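Local coordinates for C alpha-dehydrogenase (Sphingobium sp. SYK-6, PDB 4YAC), which binds NADH and, as a short-chain dehydrogenase/reductase of the lignin beta-aryl ether cleavage pathway, probably oxidises the alpha-carbon alcohol of its substrate, at residues Gln2-Lys7 with Ala30-Val35; Ala57-Arg62 with Glu79-Pro84; Ser95-Ile100 with Pro152-Tyr157. One frame throughout, in Å; residues are numbered along the deposited sequence.

How the contacts relate
Contacts 1 and 2 are neighbours on one flank of the Rossmann sheet, their centres about 12 Å apart. Strand 33-38, entered through contact 1, lies beside strand 57-62 of contact 2: Val-34 O is 2.9 Å from His-59 N and Val-34 N is 3.0 Å from Ala-57 O, both probable hydrogen bonds, and Phe-82 also touches Lys-33 and Val-35. Contact 3 stands apart, its centre about 37 Å from that of contact 1 and about 35 Å from that of contact 2. It is nearest the cofactor, with the Tyr-157 side chain about 7 Å from the bound NADH; the Val-58 side chain of contact 2 is about 13 Å away, and contact 1 lies away from the cofactor site.

Contact 1: Gln2-Lys7 with Ala30-Val35; sequences QDLEGK and AQMKVV
At the entrance to the first beta-alpha-beta unit of the Rossmann fold, the turn Leu-4 to Lys-7, which leads into strand 8-12, lies against Gln-31 and Met-32, which link helix 17-28 to strand 33-38. The turn is type II, closed by Lys-7 N to Leu-4 O at 3.0 Å, and its third position is Gly-6. The positive phi there would press any CB against the preceding carbonyl oxygen.

Two backbone hydrogen bonds of opposite direction cross the contact, one before Met-32 and one after it. Gly-6 N donates to Gln-31 O at 3.0 Å, almost straight with an angle of 169° at the hydrogen. Lys-33 N donates to Lys-7 O at 2.8 Å, and Lys-33 also bonds through its backbone to Ala-9, continuing the pairing into the parallel sheet.

Met-32 carries the apolar part. Its CG lies 4.0 Å from Leu-4 CB, and the bend about the CG-SD bond (chi3 72°) turns the methyl CE to 3.8 Å from Lys-7 CB. The Leu-4 tip passes Ala-30 CB, and Leu-239 and Arg-243 of helix 231-243 touch both residues.

On the exposed side Glu-5 and Gln-31 run side by side in the same direction, both extended beyond CG. Their carboxylate and amide planes differ by 32°, and Glu-5 OE2 stays 3.5 Å from Gln-31 NE2, a loose polar approach. Beyond Gly-6, the extended Lys-33 chain passes Gly-6 O, its CD at 3.7 Å.

The two main-chain bonds thus fix the alignment, with Met-32 filling in the apolar contact between them, whereas Glu-5 and Gln-31 keep company from stem to tip without a hydrogen bond and probably add little directional hold.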
loop_
_atom_site.group_PDB
_atom_site.type_symbol
_atom_site.label_atom_id
_atom_site.label_comp_id
_atom_site.label_asym_id
_atom_site.label_seq_id
_atom_site.Cartn_x
_atom_site.Cartn_y
_atom_site.Cartn_z
ATOM N N GLN A 2 18.981 -18.864 11.406
ATOM C CA GLN A 2 19.605 -20.184 11.379
ATOM C C GLN A 2 19.101 -21.079 12.499
ATOM O O GLN A 2 18.426 -20.618 13.425
ATOM C CB GLN A 2 21.123 -20.047 11.464
ATOM C CG GLN A 2 21.850 -20.764 10.340
ATOM C CD GLN A 2 21.437 -20.278 8.958
ATOM O OE1 GLN A 2 21.650 -19.118 8.605
ATOM N NE2 GLN A 2 20.841 -21.168 8.172
ATOM N N ASP A 3 19.426 -22.364 12.372
ATOM C CA ASP A 3 19.142 -23.373 13.389
ATOM C C ASP A 3 17.671 -23.393 13.810
ATOM O O ASP A 3 17.352 -23.345 14.997
ATOM C CB ASP A 3 20.035 -23.142 14.608
ATOM C CG ASP A 3 21.507 -23.321 14.289
ATOM O OD1 ASP A 3 21.975 -24.480 14.246
ATOM O OD2 ASP A 3 22.204 -22.305 14.095
ATOM N N LEU A 4 16.780 -23.492 12.829
ATOM C CA LEU A 4 15.345 -23.402 13.072
ATOM C C LEU A 4 14.799 -24.545 13.926
ATOM O O LEU A 4 13.717 -24.425 14.495
ATOM C CB LEU A 4 14.594 -23.363 11.740
ATOM C CG LEU A 4 14.892 -22.175 10.822
ATOM C CD1 LEU A 4 14.117 -22.308 9.520
ATOM C CD2 LEU A 4 14.553 -20.857 11.498
ATOM N N GLU A 5 15.534 -25.649 14.018
ATOM C CA GLU A 5 15.060 -26.800 14.787
ATOM C C GLU A 5 14.808 -26.427 16.245
ATOM O O GLU A 5 15.694 -25.917 16.926
ATOM C CB GLU A 5 16.058 -27.957 14.722
ATOM C CG GLU A 5 15.583 -29.194 15.475
ATOM C CD GLU A 5 16.522 -30.372 15.322
ATOM O OE1 GLU A 5 17.662 -30.170 14.855
ATOM O OE2 GLU A 5 16.118 -31.501 15.667
ATOM N N GLY A 6 13.590 -26.680 16.710
ATOM C CA GLY A 6 13.224 -26.406 18.087
ATOM C C GLY A 6 12.764 -24.981 18.338
ATOM O O GLY A 6 12.258 -24.667 19.414
ATOM N N LYS A 7 12.941 -24.108 17.354
ATOM C CA LYS A 7 12.489 -22.732 17.495
ATOM C C LYS A 7 10.991 -22.664 17.221
ATOM O O LYS A 7 10.416 -23.583 16.637
ATOM C CB LYS A 7 13.266 -21.805 16.563
ATOM C CG LYS A 7 14.714 -21.618 16.997
ATOM C CD LYS A 7 15.441 -20.553 16.197
ATOM C CE LYS A 7 16.902 -20.482 16.618
ATOM N NZ LYS A 7 17.644 -19.383 15.949
ATOM N N ALA A 30 11.665 -28.419 8.743
ATOM C CA ALA A 30 12.483 -27.548 9.579
ATOM C C ALA A 30 12.452 -27.955 11.048
ATOM O O ALA A 30 13.275 -27.492 11.838
ATOM C CB ALA A 30 12.029 -26.108 9.434
ATOM N N GLN A 31 11.491 -28.799 11.411
ATOM C CA GLN A 31 11.357 -29.287 12.781
ATOM C C GLN A 31 11.177 -28.150 13.789
ATOM O O GLN A 31 11.699 -28.209 14.901
ATOM C CB GLN A 31 12.571 -30.139 13.162
ATOM C CG GLN A 31 12.763 -31.355 12.274
ATOM C CD GLN A 31 13.969 -32.182 12.675
ATOM O OE1 GLN A 31 15.074 -31.975 12.175
ATOM N NE2 GLN A 31 13.763 -33.124 13.588
ATOM N N MET A 32 10.442 -27.114 13.398
ATOM C CA MET A 32 10.084 -26.056 14.331
ATOM C C MET A 32 8.901 -26.489 15.180
ATOM O O MET A 32 8.138 -27.380 14.792
ATOM C CB MET A 32 9.737 -24.761 13.590
ATOM C CG MET A 32 10.841 -24.243 12.698
ATOM S SD MET A 32 10.532 -22.566 12.122
ATOM C CE MET A 32 10.789 -21.639 13.634
ATOM N N LYS A 33 8.759 -25.863 16.344
ATOM C CA LYS A 33 7.535 -25.964 17.122
ATOM C C LYS A 33 6.582 -24.932 16.559
ATOM O O LYS A 33 6.861 -23.736 16.619
ATOM C CB LYS A 33 7.794 -25.720 18.605
ATOM C CG LYS A 33 8.813 -26.678 19.219
ATOM C CD LYS A 33 9.192 -26.254 20.625
ATOM C CE LYS A 33 10.231 -27.190 21.228
ATOM N NZ LYS A 33 10.644 -26.760 22.595
ATOM N N VAL A 34 5.469 -25.389 15.993
ATOM C CA VAL A 34 4.583 -24.505 15.250
ATOM C C VAL A 34 3.229 -24.322 15.913
ATOM O O VAL A 34 2.537 -25.293 16.215
ATOM C CB VAL A 34 4.349 -25.030 13.825
ATOM C CG1 VAL A 34 3.461 -24.055 13.036
ATOM C CG2 VAL A 34 5.673 -25.241 13.111
ATOM N N VAL A 35 2.857 -23.062 16.124
ATOM C CA VAL A 35 1.501 -22.715 16.522
ATOM C C VAL A 35 0.732 -22.304 15.279
ATOM O O VAL A 35 1.154 -21.390 14.577
ATOM C CB VAL A 35 1.470 -21.565 17.551
ATOM C CG1 VAL A 35 0.032 -21.207 17.925
ATOM C CG2 VAL A 35 2.267 -21.942 18.796
#

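Contact 2: Ala57-Arg62 with Glu79-Pro84; sequences AVHPVR and EQVFGP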
loop_
_atom_site.group_PDB
_atom_site.type_symbol
_atom_site.label_atom_id
_atom_site.label_comp_id
_atom_site.label_asym_id
_atom_site.label_seq_id
_atom_site.Cartn_x
_atom_site.Cartn_y
_atom_site.Cartn_z
ATOM N N ALA A 57 5.670 -31.133 16.478
ATOM C CA ALA A 57 5.133 -30.398 17.607
ATOM C C ALA A 57 4.298 -29.260 17.046
ATOM O O ALA A 57 4.843 -28.246 16.616
ATOM C CB ALA A 57 6.239 -29.865 18.495
ATOM N N VAL A 58 2.982 -29.451 17.037
ATOM C CA VAL A 58 2.058 -28.433 16.555
ATOM C C VAL A 58 0.959 -28.181 17.581
ATOM O O VAL A 58 0.358 -29.122 18.109
ATOM C CB VAL A 58 1.417 -28.832 15.206
ATOM C CG1 VAL A 58 0.412 -27.778 14.736
ATOM C CG2 VAL A 58 2.493 -29.037 14.152
ATOM N N HIS A 59 0.713 -26.903 17.849
ATOM C CA HIS A 59 -0.306 -26.479 18.795
ATOM C C HIS A 59 -1.318 -25.568 18.099
ATOM O O HIS A 59 -0.941 -24.520 17.591
ATOM C CB HIS A 59 0.311 -25.737 19.976
ATOM C CG HIS A 59 -0.704 -25.242 20.956
ATOM N ND1 HIS A 59 -1.355 -26.078 21.836
ATOM C CD2 HIS A 59 -1.210 -24.003 21.166
ATOM C CE1 HIS A 59 -2.204 -25.373 22.562
ATOM N NE2 HIS A 59 -2.134 -24.111 22.177
ATOM N N PRO A 60 -2.601 -25.960 18.078
ATOM C CA PRO A 60 -3.638 -25.113 17.482
ATOM C C PRO A 60 -4.171 -24.075 18.463
ATOM O O PRO A 60 -4.253 -24.353 19.660
ATOM C CB PRO A 60 -4.726 -26.117 17.118
ATOM C CG PRO A 60 -4.632 -27.133 18.198
ATOM C CD PRO A 60 -3.162 -27.239 18.556
ATOM N N VAL A 61 -4.518 -22.894 17.960
ATOM C CA VAL A 61 -5.223 -21.907 18.762
ATOM C C VAL A 61 -6.252 -21.211 17.890
ATOM O O VAL A 61 -5.921 -20.701 16.819
ATOM C CB VAL A 61 -4.265 -20.868 19.387
ATOM C CG1 VAL A 61 -3.450 -20.137 18.319
ATOM C CG2 VAL A 61 -5.041 -19.879 20.251
ATOM N N ARG A 62 -7.505 -21.199 18.331
ATOM C CA ARG A 62 -8.532 -20.506 17.564
ATOM C C ARG A 62 -8.466 -19.018 17.867
ATOM O O ARG A 62 -8.621 -18.600 19.016
ATOM C CB ARG A 62 -9.930 -21.044 17.862
ATOM C CG ARG A 62 -10.931 -20.666 16.782
ATOM C CD ARG A 62 -12.362 -20.733 17.277
ATOM N NE ARG A 62 -12.682 -19.632 18.178
ATOM C CZ ARG A 62 -12.903 -18.381 17.784
ATOM N NH1 ARG A 62 -12.831 -18.060 16.497
ATOM N NH2 ARG A 62 -13.192 -17.445 18.677
ATOM N N GLU A 79 3.700 -18.916 24.152
ATOM C CA GLU A 79 4.872 -18.849 25.019
ATOM C C GLU A 79 4.799 -19.870 26.152
ATOM O O GLU A 79 5.822 -20.423 26.567
ATOM C CB GLU A 79 5.026 -17.438 25.590
ATOM C CG GLU A 79 5.301 -16.387 24.527
ATOM C CD GLU A 79 5.315 -14.972 25.071
ATOM O OE1 GLU A 79 4.938 -14.772 26.246
ATOM O OE2 GLU A 79 5.707 -14.056 24.317
ATOM N N GLN A 80 3.595 -20.117 26.655
ATOM C CA GLN A 80 3.410 -21.084 27.731
ATOM C C GLN A 80 3.585 -22.505 27.224
ATOM O O GLN A 80 4.134 -23.359 27.918
ATOM C CB GLN A 80 2.027 -20.932 28.369
ATOM C CG GLN A 80 1.876 -19.711 29.265
ATOM C CD GLN A 80 2.949 -19.636 30.335
ATOM O OE1 GLN A 80 3.256 -20.629 30.995
ATOM N NE2 GLN A 80 3.536 -18.457 30.501
ATOM N N VAL A 81 3.119 -22.752 26.007
ATOM C CA VAL A 81 3.122 -24.100 25.453
ATOM C C VAL A 81 4.496 -24.482 24.896
ATOM O O VAL A 81 4.984 -25.589 25.145
ATOM C CB VAL A 81 2.047 -24.233 24.356
ATOM C CG1 VAL A 81 2.180 -25.554 23.606
ATOM C CG2 VAL A 81 0.660 -24.112 24.975
ATOM N N PHE A 82 5.115 -23.568 24.151
ATOM C CA PHE A 82 6.406 -23.831 23.513
ATOM C C PHE A 82 7.496 -22.896 24.022
ATOM O O PHE A 82 8.523 -23.343 24.524
ATOM C CB PHE A 82 6.297 -23.685 21.991
ATOM C CG PHE A 82 5.500 -24.769 21.312
ATOM C CD1 PHE A 82 5.530 -26.079 21.763
ATOM C CD2 PHE A 82 4.735 -24.472 20.195
ATOM C CE1 PHE A 82 4.802 -27.065 21.123
ATOM C CE2 PHE A 82 4.008 -25.450 19.551
ATOM C CZ PHE A 82 4.037 -26.745 20.011
ATOM N N GLY A 83 7.275 -21.596 23.868
ATOM C CA GLY A 83 8.263 -20.601 24.245
ATOM C C GLY A 83 8.101 -19.368 23.382
ATOM O O GLY A 83 7.164 -19.301 22.584
ATOM N N PRO A 84 9.007 -18.384 23.522
ATOM C CA PRO A 84 8.853 -17.135 22.762
ATOM C C PRO A 84 8.860 -17.365 21.256
ATOM O O PRO A 84 9.591 -18.228 20.771
ATOM C CB PRO A 84 10.068 -16.304 23.190
ATOM C CG PRO A 84 10.546 -16.925 24.466
ATOM C CD PRO A 84 10.228 -18.380 24.345
#
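NE2 of His-59 is hydrogen-bonded to OE2 of Glu-77, one helical turn before Val-81, and Val-81 in turn lies over one face of the same imidazole. The carboxylate would probably polarise the ring and help to hold its rotation, together with the valine over its face. Val-81 CG2 stands 4.0 Å from the ring centroid and 13° off the normal, a CH-pi contact over the centre of the face. The other methyl, CG1, sits toward the near end of the imidazole, 3.9 Å from His-59 CG. The two side chains cross at about a right angle. CG of His-59 is anti to the backbone N (chi1 178°), and one face of the ring meets Val-81.

This joins the outermost strand of the parallel Rossmann sheet, 57-62, to the end of helix 68-81, which follows it in the chain and leads on toward strand 87-90. Gly-83, with positive phi, is the first residue whose backbone angles leave the helical region.

Phe-82, just before it, reaches the strand with the far end of its ring. CE2 is 3.7 Å from His-59 CB, CZ is 3.8 Å from Ala-57 O, and CE1 is 4.1 Å from Ala-57 CB. Val-81 CG1 also lies 3.8 Å above the plane of the Phe-82 ring, offset toward the rim, which sets this one valine against both aromatic groups. The Phe-82 side chain also touches Lys-33 and Val-35 of the neighbouring strand 33-38.

Contact 3: Ser95-Ile100 with Pro152-Tyr157; sequences SQFGPI and PTTGIY
Phe-97, Thr-153 and Tyr-157 carry this contact, in which the loop after strand 87-90 meets the start of helix 155-174 in the short-chain dehydrogenase fold; Tyr-157 opens the family's Tyr-X-X-X-Lys sequence motif. Phe-97 turns its edge to the face of Tyr-157 in a T-shaped stack, centroids 5.7 Å apart and planes at 84°. CE1 comes closest to the ring, 3.8 Å from Tyr-157 CG, with CZ over the face. Thr-154 CG2 lies over one Phe-97 face, 4.2 Å from the centroid. Ser-95 CB adds a contact 3.5 Å from Tyr-157 CD1.

An alanine in place of Tyr-157 would probably leave the Phe-97 edge without its aromatic face and Ser-95 CB without its ring contact, opening a gap beside the loop.

Thr-153 acts largely through its main chain: its O accepts Gly-98 N at 2.9 Å, on a carbonyl lone pair, and its CA makes a CA-H...O contact of 3.2 Å to Gly-98 O. Glu-174 of the second subunit accepts from both Thr-153 N and Ile-100 N. Two waters bridge the segments: one links Gln-96 O to Tyr-157 N, and the other donates to Gly-98 O at 2.8 Å while accepting from Gly-155 N.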
loop_
_atom_site.group_PDB
_atom_site.type_symbol
_atom_site.label_atom_id
_atom_site.label_comp_id
_atom_site.label_asym_id
_atom_site.label_seq_id
_atom_site.Cartn_x
_atom_site.Cartn_y
_atom_site.Cartn_z
ATOM N N SER A 95 -10.378 -12.473 0.438
ATOM C CA SER A 95 -10.599 -11.713 -0.781
ATOM C C SER A 95 -12.015 -11.870 -1.304
ATOM O O SER A 95 -12.610 -12.942 -1.229
ATOM C CB SER A 95 -9.607 -12.139 -1.864
ATOM O OG SER A 95 -9.761 -13.511 -2.181
ATOM N N GLN A 96 -12.544 -10.767 -1.823
ATOM C CA GLN A 96 -13.792 -10.774 -2.566
ATOM C C GLN A 96 -13.674 -9.704 -3.639
ATOM O O GLN A 96 -13.400 -8.541 -3.342
ATOM C CB GLN A 96 -14.992 -10.521 -1.656
ATOM C CG GLN A 96 -16.324 -10.940 -2.263
ATOM C CD GLN A 96 -17.321 -11.404 -1.217
ATOM O OE1 GLN A 96 -17.635 -12.591 -1.127
ATOM N NE2 GLN A 96 -17.825 -10.469 -0.421
ATOM N N PHE A 97 -13.860 -10.120 -4.886
ATOM C CA PHE A 97 -13.665 -9.250 -6.038
ATOM C C PHE A 97 -14.992 -8.738 -6.580
ATOM O O PHE A 97 -16.036 -9.360 -6.382
ATOM C CB PHE A 97 -12.902 -10.001 -7.132
ATOM C CG PHE A 97 -11.608 -10.604 -6.663
ATOM C CD1 PHE A 97 -10.727 -9.870 -5.883
ATOM C CD2 PHE A 97 -11.280 -11.909 -6.989
ATOM C CE1 PHE A 97 -9.541 -10.423 -5.450
ATOM C CE2 PHE A 97 -10.095 -12.466 -6.554
ATOM C CZ PHE A 97 -9.224 -11.723 -5.783
ATOM N N GLY A 98 -14.940 -7.595 -7.257
ATOM C CA GLY A 98 -16.112 -7.004 -7.873
ATOM C C GLY A 98 -15.799 -5.604 -8.357
ATOM O O GLY A 98 -14.776 -5.037 -7.979
ATOM N N PRO A 99 -16.674 -5.036 -9.198
ATOM C CA PRO A 99 -16.472 -3.657 -9.661
ATOM C C PRO A 99 -16.324 -2.721 -8.478
ATOM O O PRO A 99 -17.105 -2.835 -7.535
ATOM C CB PRO A 99 -17.750 -3.345 -10.445
ATOM C CG PRO A 99 -18.349 -4.668 -10.767
ATOM C CD PRO A 99 -17.947 -5.601 -9.675
ATOM N N ILE A 100 -15.348 -1.823 -8.509
ATOM C CA ILE A 100 -15.073 -1.004 -7.337
ATOM C C ILE A 100 -16.260 -0.099 -7.015
ATOM O O ILE A 100 -16.486 0.236 -5.855
ATOM C CB ILE A 100 -13.797 -0.146 -7.518
ATOM C CG1 ILE A 100 -13.433 0.580 -6.216
ATOM C CG2 ILE A 100 -13.974 0.869 -8.633
ATOM C CD1 ILE A 100 -13.259 -0.324 -5.012
ATOM N N PRO A 152 -8.629 -5.481 -12.963
ATOM C CA PRO A 152 -10.067 -5.223 -12.858
ATOM C C PRO A 152 -10.718 -6.062 -11.755
ATOM O O PRO A 152 -10.438 -7.254 -11.639
ATOM C CB PRO A 152 -10.602 -5.616 -14.241
ATOM C CG PRO A 152 -9.444 -5.495 -15.151
ATOM C CD PRO A 152 -8.234 -5.856 -14.332
ATOM N N THR A 153 -11.552 -5.410 -10.951
ATOM C CA THR A 153 -12.340 -6.040 -9.882
ATOM C C THR A 153 -11.557 -6.399 -8.614
ATOM O O THR A 153 -12.149 -6.919 -7.667
ATOM C CB THR A 153 -13.054 -7.342 -10.359
ATOM O OG1 THR A 153 -12.133 -8.439 -10.395
ATOM C CG2 THR A 153 -13.719 -7.156 -11.727
ATOM N N THR A 154 -10.253 -6.126 -8.573
ATOM C CA THR A 154 -9.450 -6.439 -7.378
ATOM C C THR A 154 -9.094 -5.194 -6.560
ATOM O O THR A 154 -8.106 -5.192 -5.827
ATOM C CB THR A 154 -8.126 -7.158 -7.740
ATOM O OG1 THR A 154 -7.238 -6.244 -8.399
ATOM C CG2 THR A 154 -8.380 -8.370 -8.635
ATOM N N GLY A 155 -9.905 -4.148 -6.678
ATOM C CA GLY A 155 -9.608 -2.867 -6.056
ATOM C C GLY A 155 -9.357 -2.902 -4.559
ATOM O O GLY A 155 -8.352 -2.375 -4.080
ATOM N N ILE A 156 -10.273 -3.506 -3.809
ATOM C CA ILE A 156 -10.117 -3.602 -2.362
ATOM C C ILE A 156 -8.911 -4.470 -2.027
ATOM O O ILE A 156 -8.033 -4.053 -1.279
ATOM C CB ILE A 156 -11.377 -4.178 -1.684
ATOM C CG1 ILE A 156 -12.567 -3.240 -1.905
ATOM C CG2 ILE A 156 -11.137 -4.367 -0.191
ATOM C CD1 ILE A 156 -13.875 -3.746 -1.333
ATOM N N TYR A 157 -8.876 -5.673 -2.596
ATOM C CA TYR A 157 -7.788 -6.615 -2.358
ATOM C C TYR A 157 -6.420 -5.984 -2.623
ATOM O O TYR A 157 -5.506 -6.096 -1.808
ATOM C CB TYR A 157 -7.983 -7.856 -3.237
ATOM C CG TYR A 157 -6.967 -8.953 -3.025
ATOM C CD1 TYR A 157 -7.006 -9.754 -1.894
ATOM C CD2 TYR A 157 -5.985 -9.201 -3.971
ATOM C CE1 TYR A 157 -6.083 -10.765 -1.703
ATOM C CE2 TYR A 157 -5.059 -10.210 -3.791
ATOM C CZ TYR A 157 -5.111 -10.988 -2.657
ATOM O OH TYR A 157 -4.188 -11.994 -2.476
HETATM O O HOH W 1 -11.005 -6.885 -4.225
HETATM O O HOH W 2 -12.473 -3.491 -7.874
#